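Local coordinates for putative gdp-fucose protein o-fucosyltransferase 1 (Caenorhabditis elegans, PDB 3ZY2) that is a protein O-fucosyltransferase family member of the GT-B clan that binds guanosine-5'-diphosphate between its two Rossmann-like halves, at residues A[60-71]-A[187-197]; A[20-28]-A[335-343]. All coordinates share one frame; numbering follows the deposited sequence.

Contact 1. Residues A[60-71]-A[187-197]; sequences EFLFQVGTVAKY and IQKYLRWSSRI
The guanidinium of R196 lies flat on the ring of F61, planes 14° apart, with CZ 3.7 Å from the ring centroid, a cation-pi stack. NH2, over the centre of that face, also donates in its own plane to F61 O at 2.9 Å, so ring and carbonyl of one residue hold the group flat. The ring of F63 has L191 CB over one face and L62 CB over the other, with the backbone of R192 at its edge. It also makes an offset stack with the six-membered ring of W193, centroids 4.6 Å apart, F63 CE1 sitting over the indole face while L62 O lies near the indole edge. Further along, Y71 CB rests over the Y190 ring in a CH-pi contact.

Between the aromatics the backbones form a single beta bridge at F63 and W193: S194 N donates to L62 O, and Q64 N to R192 O. The two segments thereby meet beside helices 20-37 and 315-324, where the two halves of the GT-B fold come together.

S194 OG, folded between its own N and carbonyl carbon (chi1 63°), donates to F61 O from the carbonyl face opposite R196. The extended Q64 side chain crosses R192 and gives NE2 to W193 O, 2.9 Å away; one water joins Q64 OE1 to R192 NH1, and another links Q64 O with Y190 O and R192 N.

Contact 2. Residues A[20-28]-A[335-343]; sequences FGNQVDQFL and TFSHIVKRE. With GDP (guanosine-5'-diphosphate), chain C.
R342 reaches back from helix 335-346 to touch three residues of helix 20-37. From CB, CG leads off anti to the carbonyl carbon (chi1 -65°); CD meets L28 CD1, and the bend at chi3 turns the guanidinium so that the same methyl lies over one face, 3.4 Å from NE. NE itself donates to Q188. NH2 passes V24 CG1 and gives a hydrogen to a water that also bonds G21 O and T335 O. NH1 ends the chain in a salt bridge to D25 OD1 at 2.8 Å, a weak hydrogen bond by its angle of 124°; S180 is a further partner of that oxygen.

The two helices cross at 50° with axes 8.0 Å apart. At their first turns G21 lets the backbones close to 4.4 Å between its CA and that of F336, while I339 CD1 fills in against F20 and V24.

Both helix N-termini face the diphosphate of GDP. G21 N donates to O1A at 2.7 Å, N22 N to O2A, and T335 N to O2B, with T335 OG1 also very close to that oxygen, while F336 lays a ring face against the guanine. Paired helix starts gripping a nucleotide diphosphate in the cleft between two Rossmann-like domains are consistent with a GT-B nucleotide site.

The centres of the two contacts lie about 14 Å apart. Along the chain the order is 20-28, 60-71, 187-197, 335-343, so contact 2 joins the outer pair of segments and contact 1 the inner pair. Helix 20-37 follows the strand 10-13 of the six-stranded parallel sheet, and helix 335-346 follows 327-330 of the five-stranded one; contact 2 thus spans both halves near the centre of the chain. The contacts touch directly: W193 NE1 donates to E343 OE1, and L191 CD2 packs on F27 CE2. Contact 1, partly open to solvent, therefore adjoins the helix pair that holds GDP.

Contact 1. Residues A[60-71]-A[187-197]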
# COMPACT_ATOMS: atom_id res chain seq x y z
N GLU A 60 20.29 -19.31 -3.68
CA GLU A 60 21.54 -19.93 -4.14
C GLU A 60 21.34 -21.07 -5.16
O GLU A 60 22.30 -21.51 -5.79
CB GLU A 60 22.37 -20.43 -2.95
CG GLU A 60 21.69 -21.50 -2.12
CD GLU A 60 20.90 -20.95 -0.94
OE1 GLU A 60 20.40 -19.79 -1.00
OE2 GLU A 60 20.77 -21.71 0.06
N PHE A 61 20.10 -21.53 -5.32
CA PHE A 61 19.78 -22.47 -6.40
C PHE A 61 19.94 -21.76 -7.74
O PHE A 61 20.35 -22.36 -8.74
CB PHE A 61 18.37 -23.01 -6.22
CG PHE A 61 18.06 -24.21 -7.09
CD1 PHE A 61 18.72 -25.41 -6.89
CD2 PHE A 61 17.11 -24.11 -8.11
CE1 PHE A 61 18.44 -26.53 -7.69
CE2 PHE A 61 16.82 -25.22 -8.90
CZ PHE A 61 17.49 -26.42 -8.69
N LEU A 62 19.65 -20.46 -7.74
CA LEU A 62 19.60 -19.65 -8.98
C LEU A 62 20.84 -18.79 -9.19
O LEU A 62 21.31 -18.67 -10.30
CB LEU A 62 18.37 -18.75 -8.98
CG LEU A 62 17.03 -19.48 -8.88
CD1 LEU A 62 15.91 -18.49 -8.92
CD2 LEU A 62 16.88 -20.51 -10.03
N PHE A 63 21.32 -18.16 -8.13
CA PHE A 63 22.42 -17.18 -8.21
C PHE A 63 23.54 -17.47 -7.22
O PHE A 63 23.35 -18.21 -6.25
CB PHE A 63 21.87 -15.79 -7.91
CG PHE A 63 20.86 -15.28 -8.90
CD1 PHE A 63 21.22 -15.07 -10.21
CD2 PHE A 63 19.58 -14.96 -8.49
CE1 PHE A 63 20.31 -14.56 -11.13
CE2 PHE A 63 18.65 -14.44 -9.40
CZ PHE A 63 19.02 -14.23 -10.72
N GLN A 64 24.70 -16.87 -7.44
CA GLN A 64 25.89 -17.14 -6.60
C GLN A 64 25.95 -16.17 -5.42
O GLN A 64 25.99 -14.97 -5.61
CB GLN A 64 27.19 -17.09 -7.42
CG GLN A 64 27.22 -18.18 -8.46
CD GLN A 64 28.52 -18.28 -9.21
OE1 GLN A 64 29.60 -17.98 -8.68
NE2 GLN A 64 28.43 -18.69 -10.48
N VAL A 65 25.96 -16.72 -4.21
CA VAL A 65 26.05 -15.90 -3.00
C VAL A 65 27.33 -15.06 -2.99
O VAL A 65 27.28 -13.87 -2.67
CB VAL A 65 25.92 -16.76 -1.73
CG1 VAL A 65 26.16 -15.90 -0.48
CG2 VAL A 65 24.55 -17.43 -1.68
N GLY A 66 28.45 -15.66 -3.38
CA GLY A 66 29.73 -14.94 -3.42
C GLY A 66 29.70 -13.66 -4.23
O GLY A 66 30.29 -12.64 -3.82
N THR A 67 28.99 -13.68 -5.35
CA THR A 67 28.94 -12.53 -6.23
C THR A 67 28.05 -11.41 -5.68
O THR A 67 28.43 -10.25 -5.71
CB THR A 67 28.54 -12.95 -7.64
OG1 THR A 67 29.48 -13.93 -8.12
CG2 THR A 67 28.59 -11.75 -8.57
N VAL A 68 26.88 -11.76 -5.15
CA VAL A 68 26.00 -10.74 -4.62
C VAL A 68 26.60 -10.06 -3.38
O VAL A 68 26.39 -8.86 -3.16
CB VAL A 68 24.56 -11.27 -4.40
CG1 VAL A 68 24.45 -12.16 -3.16
CG2 VAL A 68 23.59 -10.11 -4.30
N ALA A 69 27.38 -10.83 -2.61
CA ALA A 69 28.07 -10.32 -1.43
C ALA A 69 29.08 -9.23 -1.77
O ALA A 69 29.48 -8.45 -0.90
CB ALA A 69 28.76 -11.47 -0.69
N LYS A 70 29.48 -9.14 -3.04
CA LYS A 70 30.43 -8.09 -3.45
C LYS A 70 29.73 -6.74 -3.53
O LYS A 70 30.37 -5.67 -3.56
CB LYS A 70 31.08 -8.45 -4.78
CG LYS A 70 31.81 -9.79 -4.77
CD LYS A 70 33.27 -9.64 -4.46
CE LYS A 70 34.04 -10.90 -4.92
NZ LYS A 70 33.90 -11.20 -6.38
N TYR A 71 28.40 -6.77 -3.53
CA TYR A 71 27.63 -5.54 -3.50
C TYR A 71 27.29 -5.08 -2.08
O TYR A 71 27.47 -3.90 -1.74
CB TYR A 71 26.35 -5.66 -4.35
CG TYR A 71 25.55 -4.39 -4.28
CD1 TYR A 71 26.02 -3.20 -4.86
CD2 TYR A 71 24.35 -4.34 -3.57
CE1 TYR A 71 25.31 -2.02 -4.75
CE2 TYR A 71 23.63 -3.17 -3.46
CZ TYR A 71 24.11 -2.01 -4.05
OH TYR A 71 23.39 -0.85 -3.93
N ILE A 187 22.91 -2.99 -10.59
CA ILE A 187 23.07 -4.01 -9.56
C ILE A 187 22.94 -5.43 -10.15
O ILE A 187 23.44 -6.38 -9.55
CB ILE A 187 22.11 -3.72 -8.37
CG1 ILE A 187 22.47 -2.36 -7.78
CG2 ILE A 187 22.18 -4.83 -7.27
CD1 ILE A 187 21.52 -1.89 -6.67
N GLN A 188 22.32 -5.56 -11.33
CA GLN A 188 22.25 -6.86 -11.99
C GLN A 188 23.64 -7.48 -12.21
O GLN A 188 23.78 -8.69 -12.31
CB GLN A 188 21.49 -6.73 -13.30
CG GLN A 188 21.10 -8.08 -13.95
CD GLN A 188 19.79 -8.67 -13.42
OE1 GLN A 188 18.78 -7.97 -13.30
NE2 GLN A 188 19.79 -9.97 -13.13
N LYS A 189 24.68 -6.62 -12.24
CA LYS A 189 26.08 -7.10 -12.34
C LYS A 189 26.38 -8.17 -11.28
O LYS A 189 27.15 -9.12 -11.51
CB LYS A 189 27.04 -5.90 -12.20
CG LYS A 189 28.49 -6.28 -12.08
CD LYS A 189 29.34 -5.03 -11.95
CE LYS A 189 30.60 -5.30 -11.13
NZ LYS A 189 31.49 -6.33 -11.74
N TYR A 190 25.73 -8.03 -10.12
CA TYR A 190 26.01 -8.86 -8.96
C TYR A 190 25.09 -10.05 -8.83
O TYR A 190 25.17 -10.79 -7.85
CB TYR A 190 25.96 -8.01 -7.67
CG TYR A 190 26.91 -6.85 -7.74
CD1 TYR A 190 28.26 -7.04 -7.52
CD2 TYR A 190 26.46 -5.58 -8.05
CE1 TYR A 190 29.16 -5.98 -7.58
CE2 TYR A 190 27.34 -4.50 -8.10
CZ TYR A 190 28.68 -4.73 -7.88
OH TYR A 190 29.56 -3.67 -7.94
N LEU A 191 24.24 -10.25 -9.84
CA LEU A 191 23.42 -11.49 -9.91
C LEU A 191 24.00 -12.37 -11.00
O LEU A 191 23.75 -12.16 -12.19
CB LEU A 191 21.94 -11.17 -10.17
CG LEU A 191 21.25 -10.27 -9.14
CD1 LEU A 191 19.77 -10.17 -9.40
CD2 LEU A 191 21.49 -10.66 -7.69
N ARG A 192 24.78 -13.36 -10.57
CA ARG A 192 25.50 -14.26 -11.46
C ARG A 192 24.86 -15.63 -11.31
O ARG A 192 24.75 -16.13 -10.19
CB ARG A 192 26.97 -14.33 -11.05
CG ARG A 192 27.78 -15.31 -11.90
CD ARG A 192 29.25 -15.20 -11.62
NE ARG A 192 29.76 -13.87 -11.97
CZ ARG A 192 30.97 -13.42 -11.68
NH1 ARG A 192 31.85 -14.19 -11.03
NH2 ARG A 192 31.32 -12.20 -12.05
N TRP A 193 24.44 -16.25 -12.42
CA TRP A 193 23.80 -17.56 -12.34
C TRP A 193 24.65 -18.58 -11.62
O TRP A 193 25.87 -18.61 -11.76
CB TRP A 193 23.41 -18.10 -13.73
CG TRP A 193 22.51 -17.13 -14.44
CD1 TRP A 193 22.86 -16.27 -15.44
CD2 TRP A 193 21.13 -16.87 -14.14
NE1 TRP A 193 21.78 -15.51 -15.80
CE2 TRP A 193 20.70 -15.85 -15.02
CE3 TRP A 193 20.21 -17.41 -13.22
CZ2 TRP A 193 19.39 -15.34 -15.00
CZ3 TRP A 193 18.91 -16.91 -13.21
CH2 TRP A 193 18.51 -15.90 -14.11
N SER A 194 23.97 -19.44 -10.86
CA SER A 194 24.65 -20.52 -10.16
C SER A 194 25.47 -21.32 -11.16
O SER A 194 25.17 -21.36 -12.39
CB SER A 194 23.62 -21.43 -9.48
OG SER A 194 22.78 -22.04 -10.46
N SER A 195 26.52 -21.96 -10.68
CA SER A 195 27.35 -22.76 -11.56
C SER A 195 26.53 -23.82 -12.29
O SER A 195 26.78 -24.10 -13.46
CB SER A 195 28.50 -23.38 -10.77
OG SER A 195 28.00 -24.28 -9.81
N ARG A 196 25.54 -24.40 -11.62
CA ARG A 196 24.69 -25.42 -12.25
C ARG A 196 23.99 -24.86 -13.49
O ARG A 196 23.96 -25.51 -14.55
CB ARG A 196 23.69 -25.94 -11.24
CG ARG A 196 22.76 -27.05 -11.76
CD ARG A 196 21.66 -27.33 -10.73
NE ARG A 196 20.97 -26.10 -10.34
CZ ARG A 196 19.90 -25.60 -10.96
NH1 ARG A 196 19.35 -26.22 -12.00
NH2 ARG A 196 19.38 -24.46 -10.55
N ILE A 197 23.38 -23.68 -13.35
CA ILE A 197 22.67 -23.06 -14.47
C ILE A 197 23.63 -22.63 -15.57
O ILE A 197 23.36 -22.80 -16.77
CB ILE A 197 21.82 -21.88 -13.97
CG1 ILE A 197 20.64 -22.45 -13.20
CG2 ILE A 197 21.35 -21.03 -15.15
CD1 ILE A 197 19.84 -21.43 -12.40
O HOH W 1 24.78 -13.60 -7.71
O HOH W 2 31.93 -16.69 -9.79

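Contact 2. Residues A[20-28]-A[335-343]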
# COMPACT_ATOMS: atom_id res chain seq x y z
N PHE A 20 8.86 -14.20 -11.84
CA PHE A 20 10.31 -14.02 -11.61
C PHE A 20 10.87 -12.68 -12.04
O PHE A 20 11.68 -12.08 -11.30
CB PHE A 20 11.09 -15.15 -12.27
CG PHE A 20 12.54 -15.21 -11.88
CD1 PHE A 20 12.91 -15.41 -10.55
CD2 PHE A 20 13.53 -15.11 -12.85
CE1 PHE A 20 14.25 -15.49 -10.19
CE2 PHE A 20 14.86 -15.19 -12.53
CZ PHE A 20 15.25 -15.38 -11.20
N GLY A 21 10.44 -12.19 -13.19
CA GLY A 21 10.95 -10.89 -13.64
C GLY A 21 10.58 -9.78 -12.68
O GLY A 21 11.39 -8.91 -12.40
N ASN A 22 9.35 -9.79 -12.17
CA ASN A 22 8.95 -8.79 -11.17
C ASN A 22 9.73 -8.92 -9.86
O ASN A 22 10.13 -7.91 -9.24
CB ASN A 22 7.44 -8.89 -10.83
CG ASN A 22 6.49 -8.51 -11.98
OD1 ASN A 22 5.27 -8.50 -11.77
ND2 ASN A 22 7.02 -8.23 -13.17
N GLN A 23 10.01 -10.16 -9.45
CA GLN A 23 10.68 -10.42 -8.18
C GLN A 23 12.11 -9.93 -8.24
O GLN A 23 12.61 -9.30 -7.30
CB GLN A 23 10.68 -11.91 -7.89
CG GLN A 23 9.28 -12.46 -7.61
CD GLN A 23 9.25 -13.95 -7.65
OE1 GLN A 23 10.21 -14.62 -7.25
NE2 GLN A 23 8.13 -14.52 -8.16
N VAL A 24 12.79 -10.23 -9.36
CA VAL A 24 14.17 -9.77 -9.54
C VAL A 24 14.20 -8.24 -9.63
O VAL A 24 15.07 -7.61 -9.05
CB VAL A 24 14.83 -10.41 -10.77
CG1 VAL A 24 16.21 -9.81 -11.03
CG2 VAL A 24 14.95 -11.92 -10.57
N ASP A 25 13.23 -7.65 -10.34
CA ASP A 25 13.14 -6.19 -10.51
C ASP A 25 13.09 -5.47 -9.15
O ASP A 25 13.83 -4.50 -8.90
CB ASP A 25 11.93 -5.87 -11.40
CG ASP A 25 12.11 -4.60 -12.18
OD1 ASP A 25 13.22 -4.37 -12.70
OD2 ASP A 25 11.13 -3.84 -12.26
N GLN A 26 12.27 -6.00 -8.24
CA GLN A 26 12.17 -5.40 -6.90
C GLN A 26 13.40 -5.77 -6.06
O GLN A 26 13.88 -4.96 -5.28
CB GLN A 26 10.88 -5.85 -6.20
CG GLN A 26 9.64 -5.16 -6.75
CD GLN A 26 8.48 -5.28 -5.79
OE1 GLN A 26 7.95 -6.36 -5.59
NE2 GLN A 26 8.07 -4.16 -5.19
N PHE A 27 13.94 -6.97 -6.25
CA PHE A 27 15.13 -7.41 -5.48
C PHE A 27 16.34 -6.47 -5.66
O PHE A 27 17.03 -6.16 -4.71
CB PHE A 27 15.44 -8.87 -5.86
CG PHE A 27 16.66 -9.43 -5.23
CD1 PHE A 27 16.94 -9.29 -3.87
CD2 PHE A 27 17.53 -10.19 -6.00
CE1 PHE A 27 18.11 -9.85 -3.31
CE2 PHE A 27 18.68 -10.76 -5.44
CZ PHE A 27 18.97 -10.57 -4.08
N LEU A 28 16.56 -5.98 -6.89
CA LEU A 28 17.62 -4.97 -7.14
C LEU A 28 17.44 -3.76 -6.24
O LEU A 28 18.41 -3.27 -5.65
CB LEU A 28 17.61 -4.53 -8.59
CG LEU A 28 17.84 -5.65 -9.61
CD1 LEU A 28 17.83 -5.00 -10.99
CD2 LEU A 28 19.12 -6.39 -9.34
N THR A 335 9.47 -7.71 -18.03
CA THR A 335 10.51 -7.67 -17.00
C THR A 335 11.43 -8.90 -17.05
O THR A 335 12.53 -8.88 -16.49
CB THR A 335 9.97 -7.51 -15.57
OG1 THR A 335 9.18 -8.66 -15.22
CG2 THR A 335 9.15 -6.24 -15.46
N PHE A 336 10.96 -9.96 -17.70
CA PHE A 336 11.77 -11.15 -17.92
C PHE A 336 12.88 -10.83 -18.95
O PHE A 336 14.07 -11.09 -18.71
CB PHE A 336 10.83 -12.28 -18.35
CG PHE A 336 11.45 -13.65 -18.39
CD1 PHE A 336 11.46 -14.46 -17.25
CD2 PHE A 336 11.94 -14.17 -19.59
CE1 PHE A 336 12.01 -15.75 -17.30
CE2 PHE A 336 12.47 -15.48 -19.65
CZ PHE A 336 12.50 -16.26 -18.52
N SER A 337 12.49 -10.22 -20.07
CA SER A 337 13.49 -9.67 -21.01
C SER A 337 14.41 -8.68 -20.31
O SER A 337 15.60 -8.60 -20.65
CB SER A 337 12.83 -8.98 -22.22
OG SER A 337 12.55 -9.89 -23.28
N HIS A 338 13.87 -7.94 -19.33
CA HIS A 338 14.67 -6.86 -18.69
C HIS A 338 15.83 -7.46 -17.90
O HIS A 338 16.92 -6.88 -17.86
CB HIS A 338 13.77 -5.97 -17.82
CG HIS A 338 14.34 -4.61 -17.47
ND1 HIS A 338 15.53 -4.08 -17.93
CD2 HIS A 338 13.79 -3.66 -16.68
CE1 HIS A 338 15.69 -2.86 -17.42
NE2 HIS A 338 14.65 -2.59 -16.65
N ILE A 339 15.62 -8.63 -17.31
CA ILE A 339 16.72 -9.36 -16.67
C ILE A 339 17.87 -9.55 -17.67
O ILE A 339 19.03 -9.27 -17.36
CB ILE A 339 16.26 -10.76 -16.17
CG1 ILE A 339 15.33 -10.61 -14.96
CG2 ILE A 339 17.52 -11.57 -15.79
CD1 ILE A 339 14.65 -11.92 -14.58
N VAL A 340 17.54 -10.01 -18.87
CA VAL A 340 18.56 -10.29 -19.88
C VAL A 340 19.26 -8.98 -20.29
O VAL A 340 20.49 -8.94 -20.38
CB VAL A 340 18.00 -10.93 -21.14
CG1 VAL A 340 19.14 -11.28 -22.10
CG2 VAL A 340 17.22 -12.19 -20.82
N LYS A 341 18.48 -7.94 -20.56
CA LYS A 341 19.03 -6.65 -20.97
C LYS A 341 20.03 -6.14 -19.93
O LYS A 341 21.15 -5.74 -20.30
CB LYS A 341 17.90 -5.62 -21.16
CG LYS A 341 18.38 -4.22 -21.54
CD LYS A 341 19.20 -4.27 -22.84
CE LYS A 341 19.34 -2.91 -23.52
NZ LYS A 341 19.91 -1.84 -22.63
N ARG A 342 19.65 -6.16 -18.65
CA ARG A 342 20.55 -5.69 -17.59
C ARG A 342 21.81 -6.55 -17.44
O ARG A 342 22.91 -6.02 -17.17
CB ARG A 342 19.81 -5.63 -16.25
CG ARG A 342 18.71 -4.59 -16.24
CD ARG A 342 18.09 -4.41 -14.84
NE ARG A 342 17.60 -5.67 -14.29
CZ ARG A 342 16.32 -5.94 -14.07
NH1 ARG A 342 15.37 -5.05 -14.37
NH2 ARG A 342 15.99 -7.09 -13.51
N GLU A 343 21.65 -7.86 -17.60
CA GLU A 343 22.80 -8.75 -17.50
C GLU A 343 23.77 -8.43 -18.64
O GLU A 343 24.99 -8.29 -18.44
CB GLU A 343 22.37 -10.22 -17.52
CG GLU A 343 23.60 -11.14 -17.44
CD GLU A 343 23.27 -12.61 -17.20
OE1 GLU A 343 22.14 -12.87 -16.76
OE2 GLU A 343 24.16 -13.46 -17.39
PB GDP C . 6.75 -10.34 -17.39
O1B GDP C . 7.28 -10.97 -18.62
O2B GDP C . 7.17 -9.01 -16.69
O3B GDP C . 5.43 -11.09 -16.74
O3A GDP C . 7.83 -11.43 -16.61
PA GDP C . 7.61 -12.16 -15.07
O1A GDP C . 9.10 -13.01 -15.37
O2A GDP C . 7.38 -11.46 -13.97
O5' GDP C . 6.16 -12.99 -15.71
C5' GDP C . 6.83 -13.74 -16.52
C4' GDP C . 6.70 -15.07 -16.66
O4' GDP C . 6.11 -15.97 -17.51
C3' GDP C . 8.00 -15.50 -16.40
O3' GDP C . 8.74 -15.86 -14.88
C2' GDP C . 8.15 -17.66 -16.75
O2' GDP C . 7.56 -18.15 -15.63
C1' GDP C . 7.18 -17.33 -17.88
N9 GDP C . 7.91 -16.97 -18.87
C8 GDP C . 7.96 -15.33 -19.68
N7 GDP C . 8.86 -15.85 -20.46
C5 GDP C . 9.39 -17.00 -20.53
C6 GDP C . 10.51 -18.08 -21.30
O6 GDP C . 11.01 -17.49 -22.14
N1 GDP C . 10.42 -19.01 -20.77
C2 GDP C . 9.88 -19.66 -19.86
N2 GDP C . 9.96 -20.60 -19.51
N3 GDP C . 8.79 -19.10 -18.87
C4 GDP C . 8.64 -17.74 -19.33
O HOH W 3 13.29 -7.79 -14.01